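Local atomic coordinates of putative glyoxalase (Bacillus halodurans C-125, PDB entry 3CT8), a protein that binds zinc and, as a member of the glyoxalase/bleomycin resistance/dioxygenase superfamily, probably works as a metal-dependent lyase, although its substrate is not established. Residues V24-D29 against N137-E142; A36-L41 against N88-H93. All coordinates share one frame; numbering follows the deposited sequence.

Contact 1 of 2, residues V24-D29 against N137-E142; sequences VEINVD and NRIKVE. With ZN (zinc ion), chain B.
Ile26 and Ile139 meet methyl to methyl, CG2 of the former lying 3.7 Å from CD1 of the latter, where the two beta modules of the vicinal oxygen chelate fold come together. One isoleucine belongs to strand 21-28 of the first sheet, and the other sits just ahead of strand 140-144 in the second. The same interface tightens towards Val28 and Asn137. With its CG1 anti to the carbonyl carbon (chi1 -66°), Val28 presents this methyl to the carboxamide of Asn137, 3.3 Å from ND2. The amide is gripped at both ends. Its OD1 receives the backbone N of Asp29 at 2.9 Å in an almost straight bond (172° at the hydrogen), the donor tilted out of the carbonyl plane, while ND2 is hydrogen-bonded to Ser34 OG of helix 31-44. Both ends of the buried amide therefore have a hydrogen-bond partner, which should fix its rotation while it lies against Val28. Asp135 OD1 accepts the backbone N atoms of both Asn137 and Ile139, so the turn that delivers these two side chains is itself braced.

The solvent side is different. Asp29 contributes its backbone N and its CB, which lies 3.4 Å from Asn137 OD1. Its carboxylate swings away from segment 137-142 and ends exposed, because CG stands opposite the backbone N (chi1 -173°).

Farther along, the second segment runs into the metal site, which is shared between subunits: His89 of the same chain and His23 of the second subunit bind the same zinc ion as Glu142. This carboxylate coordinates through one oxygen, with OE1 2.1 Å from the zinc ion and OE2 3.3 Å away, the latter hydrogen-bonded to His128 NE2.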
loop_
_atom_site.group_PDB
_atom_site.type_symbol
_atom_site.label_atom_id
_atom_site.label_comp_id
_atom_site.label_asym_id
_atom_site.label_seq_id
_atom_site.Cartn_x
_atom_site.Cartn_y
_atom_site.Cartn_z
ATOM N N VAL A 24 -0.212 -1.387 -5.942
ATOM C CA VAL A 24 0.750 -1.293 -4.857
ATOM C C VAL A 24 1.803 -2.375 -5.036
ATOM O O VAL A 24 1.490 -3.554 -5.132
ATOM C CB VAL A 24 0.076 -1.465 -3.469
ATOM C CG1 VAL A 24 1.101 -1.442 -2.368
ATOM C CG2 VAL A 24 -1.042 -0.382 -3.209
ATOM N N GLU A 25 3.057 -1.958 -5.111
ATOM C CA GLU A 25 4.162 -2.898 -5.275
ATOM C C GLU A 25 5.023 -3.004 -4.028
ATOM O O GLU A 25 5.452 -2.012 -3.422
ATOM C CB GLU A 25 5.017 -2.537 -6.486
ATOM C CG GLU A 25 6.142 -3.468 -6.671
ATOM C CD GLU A 25 6.934 -3.129 -7.880
ATOM O OE1 GLU A 25 6.452 -3.403 -8.991
ATOM O OE2 GLU A 25 8.048 -2.587 -7.727
ATOM N N ILE A 26 5.233 -4.260 -3.664
ATOM C CA ILE A 26 5.996 -4.665 -2.503
ATOM C C ILE A 26 7.065 -5.723 -2.812
ATOM O O ILE A 26 6.850 -6.700 -3.523
ATOM C CB ILE A 26 5.028 -5.271 -1.412
ATOM C CG1 ILE A 26 3.994 -4.209 -0.992
ATOM C CG2 ILE A 26 5.830 -5.839 -0.179
ATOM C CD1 ILE A 26 2.847 -4.709 -0.243
ATOM N N ASN A 27 8.247 -5.430 -2.297
ATOM C CA ASN A 27 9.421 -6.304 -2.354
ATOM C C ASN A 27 9.314 -7.266 -1.212
ATOM O O ASN A 27 9.009 -6.891 -0.095
ATOM C CB ASN A 27 10.677 -5.506 -2.146
ATOM C CG ASN A 27 10.934 -4.573 -3.265
ATOM O OD1 ASN A 27 10.740 -4.951 -4.426
ATOM N ND2 ASN A 27 11.369 -3.345 -2.951
ATOM N N VAL A 28 9.579 -8.521 -1.509
ATOM C CA VAL A 28 9.500 -9.600 -0.523
ATOM C C VAL A 28 10.826 -10.330 -0.432
ATOM O O VAL A 28 11.579 -10.420 -1.420
ATOM C CB VAL A 28 8.356 -10.620 -0.861
ATOM C CG1 VAL A 28 6.966 -9.969 -0.741
ATOM C CG2 VAL A 28 8.552 -11.267 -2.260
ATOM N N ASP A 29 11.069 -10.861 0.768
ATOM C CA ASP A 29 12.306 -11.546 1.088
ATOM C C ASP A 29 12.451 -12.876 0.396
ATOM O O ASP A 29 13.482 -13.167 -0.217
ATOM C CB ASP A 29 12.393 -11.780 2.588
ATOM C CG ASP A 29 13.731 -12.325 3.006
ATOM O OD1 ASP A 29 14.745 -11.835 2.464
ATOM O OD2 ASP A 29 13.773 -13.208 3.896
ATOM N N ASN A 137 6.891 -11.863 5.734
ATOM C CA ASN A 137 7.901 -10.781 5.787
ATOM C C ASN A 137 7.733 -9.973 7.052
ATOM O O ASN A 137 8.444 -9.015 7.317
ATOM C CB ASN A 137 7.722 -9.846 4.573
ATOM C CG ASN A 137 7.976 -10.547 3.261
ATOM O OD1 ASN A 137 9.107 -10.870 2.955
ATOM N ND2 ASN A 137 6.924 -10.734 2.451
ATOM N N ARG A 138 6.764 -10.363 7.847
ATOM C CA ARG A 138 6.490 -9.601 9.063
ATOM C C ARG A 138 5.711 -8.312 8.726
ATOM O O ARG A 138 5.603 -7.369 9.515
ATOM C CB ARG A 138 7.707 -9.291 9.912
ATOM C CG ARG A 138 8.047 -10.370 10.919
ATOM C CD ARG A 138 9.236 -11.188 10.594
ATOM N NE ARG A 138 10.471 -10.638 11.193
ATOM C CZ ARG A 138 11.277 -9.743 10.624
ATOM N NH1 ARG A 138 10.999 -9.259 9.413
ATOM N NH2 ARG A 138 12.357 -9.328 11.264
ATOM N N ILE A 139 5.176 -8.265 7.518
ATOM C CA ILE A 139 4.328 -7.139 7.173
ATOM C C ILE A 139 3.013 -7.444 7.887
ATOM O O ILE A 139 2.507 -8.586 7.867
ATOM C CB ILE A 139 4.110 -7.011 5.654
ATOM C CG1 ILE A 139 5.431 -6.609 4.946
ATOM C CG2 ILE A 139 3.008 -5.967 5.376
ATOM C CD1 ILE A 139 5.391 -6.694 3.392
ATOM N N LYS A 140 2.484 -6.432 8.561
ATOM C CA LYS A 140 1.207 -6.546 9.283
ATOM C C LYS A 140 0.042 -6.463 8.289
ATOM O O LYS A 140 0.027 -5.621 7.377
ATOM C CB LYS A 140 1.091 -5.503 10.428
ATOM C CG LYS A 140 -0.185 -5.644 11.262
ATOM C CD LYS A 140 -0.174 -4.825 12.536
ATOM C CE LYS A 140 -0.232 -3.332 12.340
ATOM N NZ LYS A 140 -0.231 -2.544 13.660
ATOM N N VAL A 141 -0.890 -7.403 8.459
ATOM C CA VAL A 141 -2.048 -7.554 7.615
ATOM C C VAL A 141 -3.303 -7.626 8.459
ATOM O O VAL A 141 -3.372 -8.369 9.435
ATOM C CB VAL A 141 -1.963 -8.840 6.760
ATOM C CG1 VAL A 141 -3.131 -8.888 5.790
ATOM C CG2 VAL A 141 -0.692 -8.882 5.966
ATOM N N GLU A 142 -4.276 -6.832 8.035
ATOM C CA GLU A 142 -5.588 -6.682 8.686
ATOM C C GLU A 142 -6.777 -6.897 7.752
ATOM O O GLU A 142 -6.789 -6.476 6.587
ATOM C CB GLU A 142 -5.667 -5.255 9.282
ATOM C CG GLU A 142 -6.959 -4.835 9.969
ATOM C CD GLU A 142 -6.922 -3.334 10.299
ATOM O OE1 GLU A 142 -5.794 -2.768 10.199
ATOM O OE2 GLU A 142 -7.967 -2.712 10.617
HETATM ZN ZN ZN B . -5.355 -0.694 10.323
#

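Contact 2 of 2, residues A36-L41 against N88-H93; sequences AFWDWL and NHLAFH. With ZN (zinc ion), chain B.
The indole of Trp38, on helix 31-44, reaches strand 86-93 with the outer rim of its six-membered ring, CZ3 and CH2. CZ3 lies 4.1 Å from Phe92 CE2, and CH2 is 4.2 Å from Leu90 CD1. Both contacts are purely apolar and neither is especially close; the nearest CA atoms, those of Trp38 and Leu90, are 12.1 Å apart, a gap filled by the indole and the side chains opposite. The tryptophan bridges the gap because CG is turned beside the backbone N (chi1 -67°), which carries the outer ring over to the strand although the CB bond does not point straight at it. Phe92 CE2 sits at the edge of the indole, near its plane, so the two aromatic groups are not face-to-face stacked. The CB bond of Phe92 already points toward the helix.

Phe37 steadies the indole from within the helix: its CD2 rests 3.6 Å above one face, offset towards the rim. Trp38 NE1 is satisfied by a hydrogen bond to Asp135 OD2, so the polar end of a buried ring is paired while its hydrocarbon end packs.

Strand alternation gives the other face of this strand a different task. Leu90 and Phe92 point to the helix, whereas His89, with CG in the crowded position between backbone N and carbonyl carbon (chi1 70°), directs its imidazole to the zinc ion, NE2 standing 2.3 Å from the metal. ND1, the other ring nitrogen, donates to Asn88 OD1 in the carbonyl plane, on a lone pair, and this second-shell bond probably helps to set the ring's rotation.

Phe68 of strand 64-70 stacks on the Trp38 indole, Val141 of strand 140-144 packs against Trp38 and Leu41, and a strand of the second subunit pairs antiparallel with residues 89 to 92.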
loop_
_atom_site.group_PDB
_atom_site.type_symbol
_atom_site.label_atom_id
_atom_site.label_comp_id
_atom_site.label_asym_id
_atom_site.label_seq_id
_atom_site.Cartn_x
_atom_site.Cartn_y
_atom_site.Cartn_z
ATOM N N ALA A 36 2.881 -18.057 -1.227
ATOM C CA ALA A 36 2.098 -19.106 -0.600
ATOM C C ALA A 36 1.041 -18.460 0.273
ATOM O O ALA A 36 -0.123 -18.858 0.292
ATOM C CB ALA A 36 3.020 -20.015 0.265
ATOM N N PHE A 37 1.468 -17.431 0.981
ATOM C CA PHE A 37 0.593 -16.716 1.903
ATOM C C PHE A 37 -0.453 -15.884 1.166
ATOM O O PHE A 37 -1.663 -16.017 1.410
ATOM C CB PHE A 37 1.413 -15.850 2.883
ATOM C CG PHE A 37 0.568 -14.956 3.754
ATOM C CD1 PHE A 37 0.064 -15.413 4.954
ATOM C CD2 PHE A 37 0.283 -13.643 3.354
ATOM C CE1 PHE A 37 -0.710 -14.594 5.745
ATOM C CE2 PHE A 37 -0.501 -12.811 4.136
ATOM C CZ PHE A 37 -1.006 -13.294 5.340
ATOM N N TRP A 38 0.036 -15.086 0.217
ATOM C CA TRP A 38 -0.818 -14.179 -0.559
ATOM C C TRP A 38 -1.758 -14.902 -1.483
ATOM O O TRP A 38 -2.862 -14.477 -1.690
ATOM C CB TRP A 38 0.018 -13.117 -1.274
ATOM C CG TRP A 38 0.651 -12.210 -0.269
ATOM C CD1 TRP A 38 1.949 -12.235 0.182
ATOM C CD2 TRP A 38 -0.031 -11.225 0.516
ATOM N NE1 TRP A 38 2.130 -11.253 1.138
ATOM C CE2 TRP A 38 0.929 -10.618 1.356
ATOM C CE3 TRP A 38 -1.345 -10.740 0.527
ATOM C CZ2 TRP A 38 0.595 -9.568 2.246
ATOM C CZ3 TRP A 38 -1.678 -9.698 1.403
ATOM C CH2 TRP A 38 -0.724 -9.139 2.272
ATOM N N ASP A 39 -1.328 -16.009 -2.044
ATOM C CA ASP A 39 -2.231 -16.746 -2.915
ATOM C C ASP A 39 -3.449 -17.140 -2.086
ATOM O O ASP A 39 -4.612 -17.083 -2.548
ATOM C CB ASP A 39 -1.611 -18.030 -3.470
ATOM C CG ASP A 39 -0.720 -17.816 -4.692
ATOM O OD1 ASP A 39 -0.553 -16.682 -5.205
ATOM O OD2 ASP A 39 -0.207 -18.861 -5.164
ATOM N N TRP A 40 -3.148 -17.549 -0.846
ATOM C CA TRP A 40 -4.172 -18.027 0.075
ATOM C C TRP A 40 -5.102 -16.919 0.513
ATOM O O TRP A 40 -6.332 -16.980 0.341
ATOM C CB TRP A 40 -3.597 -18.794 1.300
ATOM C CG TRP A 40 -4.681 -18.950 2.309
ATOM C CD1 TRP A 40 -5.736 -19.795 2.243
ATOM C CD2 TRP A 40 -4.891 -18.134 3.480
ATOM N NE1 TRP A 40 -6.590 -19.579 3.309
ATOM C CE2 TRP A 40 -6.086 -18.567 4.083
ATOM C CE3 TRP A 40 -4.182 -17.084 4.071
ATOM C CZ2 TRP A 40 -6.576 -17.998 5.243
ATOM C CZ3 TRP A 40 -4.665 -16.529 5.221
ATOM C CH2 TRP A 40 -5.854 -16.993 5.800
ATOM N N LEU A 41 -4.507 -15.854 1.017
ATOM C CA LEU A 41 -5.318 -14.740 1.520
ATOM C C LEU A 41 -6.119 -14.038 0.436
ATOM O O LEU A 41 -7.319 -13.813 0.570
ATOM C CB LEU A 41 -4.473 -13.725 2.273
ATOM C CG LEU A 41 -5.353 -12.670 2.958
ATOM C CD1 LEU A 41 -6.341 -13.298 3.994
ATOM C CD2 LEU A 41 -4.465 -11.582 3.602
ATOM N N ASN A 88 3.741 -0.159 7.051
ATOM C CA ASN A 88 3.445 -0.752 8.350
ATOM C C ASN A 88 2.457 -1.889 8.122
ATOM O O ASN A 88 2.664 -3.005 8.540
ATOM C CB ASN A 88 2.836 0.233 9.355
ATOM C CG ASN A 88 2.465 -0.462 10.674
ATOM O OD1 ASN A 88 1.287 -0.741 10.909
ATOM N ND2 ASN A 88 3.473 -0.879 11.450
ATOM N N HIS A 89 1.326 -1.567 7.517
ATOM C CA HIS A 89 0.310 -2.596 7.200
ATOM C C HIS A 89 -0.695 -2.285 6.109
ATOM O O HIS A 89 -0.918 -1.137 5.715
ATOM C CB HIS A 89 -0.443 -3.020 8.442
ATOM C CG HIS A 89 -1.379 -2.006 9.013
ATOM N ND1 HIS A 89 -0.967 -0.952 9.815
ATOM C CD2 HIS A 89 -2.738 -1.985 9.025
ATOM C CE1 HIS A 89 -2.038 -0.312 10.259
ATOM N NE2 HIS A 89 -3.120 -0.910 9.787
ATOM N N LEU A 90 -1.301 -3.373 5.650
ATOM C CA LEU A 90 -2.347 -3.337 4.638
ATOM C C LEU A 90 -3.594 -3.886 5.276
ATOM O O LEU A 90 -3.544 -4.852 6.027
ATOM C CB LEU A 90 -2.011 -4.216 3.433
ATOM C CG LEU A 90 -0.810 -3.948 2.516
ATOM C CD1 LEU A 90 -0.802 -5.003 1.403
ATOM C CD2 LEU A 90 -0.929 -2.492 1.991
ATOM N N ALA A 91 -4.731 -3.274 4.978
ATOM C CA ALA A 91 -5.982 -3.763 5.542
ATOM C C ALA A 91 -6.945 -3.912 4.426
ATOM O O ALA A 91 -6.970 -3.075 3.503
ATOM C CB ALA A 91 -6.561 -2.843 6.630
ATOM N N PHE A 92 -7.773 -4.959 4.575
ATOM C CA PHE A 92 -8.795 -5.323 3.627
ATOM C C PHE A 92 -10.176 -5.442 4.216
ATOM O O PHE A 92 -10.330 -5.732 5.409
ATOM C CB PHE A 92 -8.464 -6.694 3.004
ATOM C CG PHE A 92 -7.136 -6.759 2.321
ATOM C CD1 PHE A 92 -7.021 -6.450 0.965
ATOM C CD2 PHE A 92 -6.010 -7.135 3.024
ATOM C CE1 PHE A 92 -5.808 -6.515 0.340
ATOM C CE2 PHE A 92 -4.795 -7.216 2.409
ATOM C CZ PHE A 92 -4.695 -6.884 1.039
ATOM N N HIS A 93 -11.173 -5.196 3.355
ATOM C CA HIS A 93 -12.577 -5.363 3.723
ATOM C C HIS A 93 -13.013 -6.817 3.681
ATOM O O HIS A 93 -12.607 -7.569 2.794
ATOM C CB HIS A 93 -13.567 -4.709 2.735
ATOM C CG HIS A 93 -13.542 -3.219 2.704
ATOM N ND1 HIS A 93 -12.613 -2.520 1.978
ATOM C CD2 HIS A 93 -14.363 -2.295 3.252
ATOM C CE1 HIS A 93 -12.860 -1.228 2.077
ATOM N NE2 HIS A 93 -13.890 -1.059 2.874
HETATM ZN ZN ZN B . -5.355 -0.694 10.323
#

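Overall arrangement
Contact 2 is nested in the chain loop that contact 1 closes: strand 21-28 leads directly into helix 31-44, strand 86-93 follows, and 137-142 comes last. Their centres lie about 8 Å apart. They meet in the three-stranded sheet, where strands 86-93 and 140-144 run as parallel neighbours, joined by the probable hydrogen bonds between Glu142 N and Leu90 O and between Phe92 N and Glu142 O. Such adjacency sets a histidine from one contact beside a glutamate from the other at one zinc ion. Because both contacts also touch the second subunit, the arrangement is consistent with core packing, dimer formation and assembly of the metal site depending on one another.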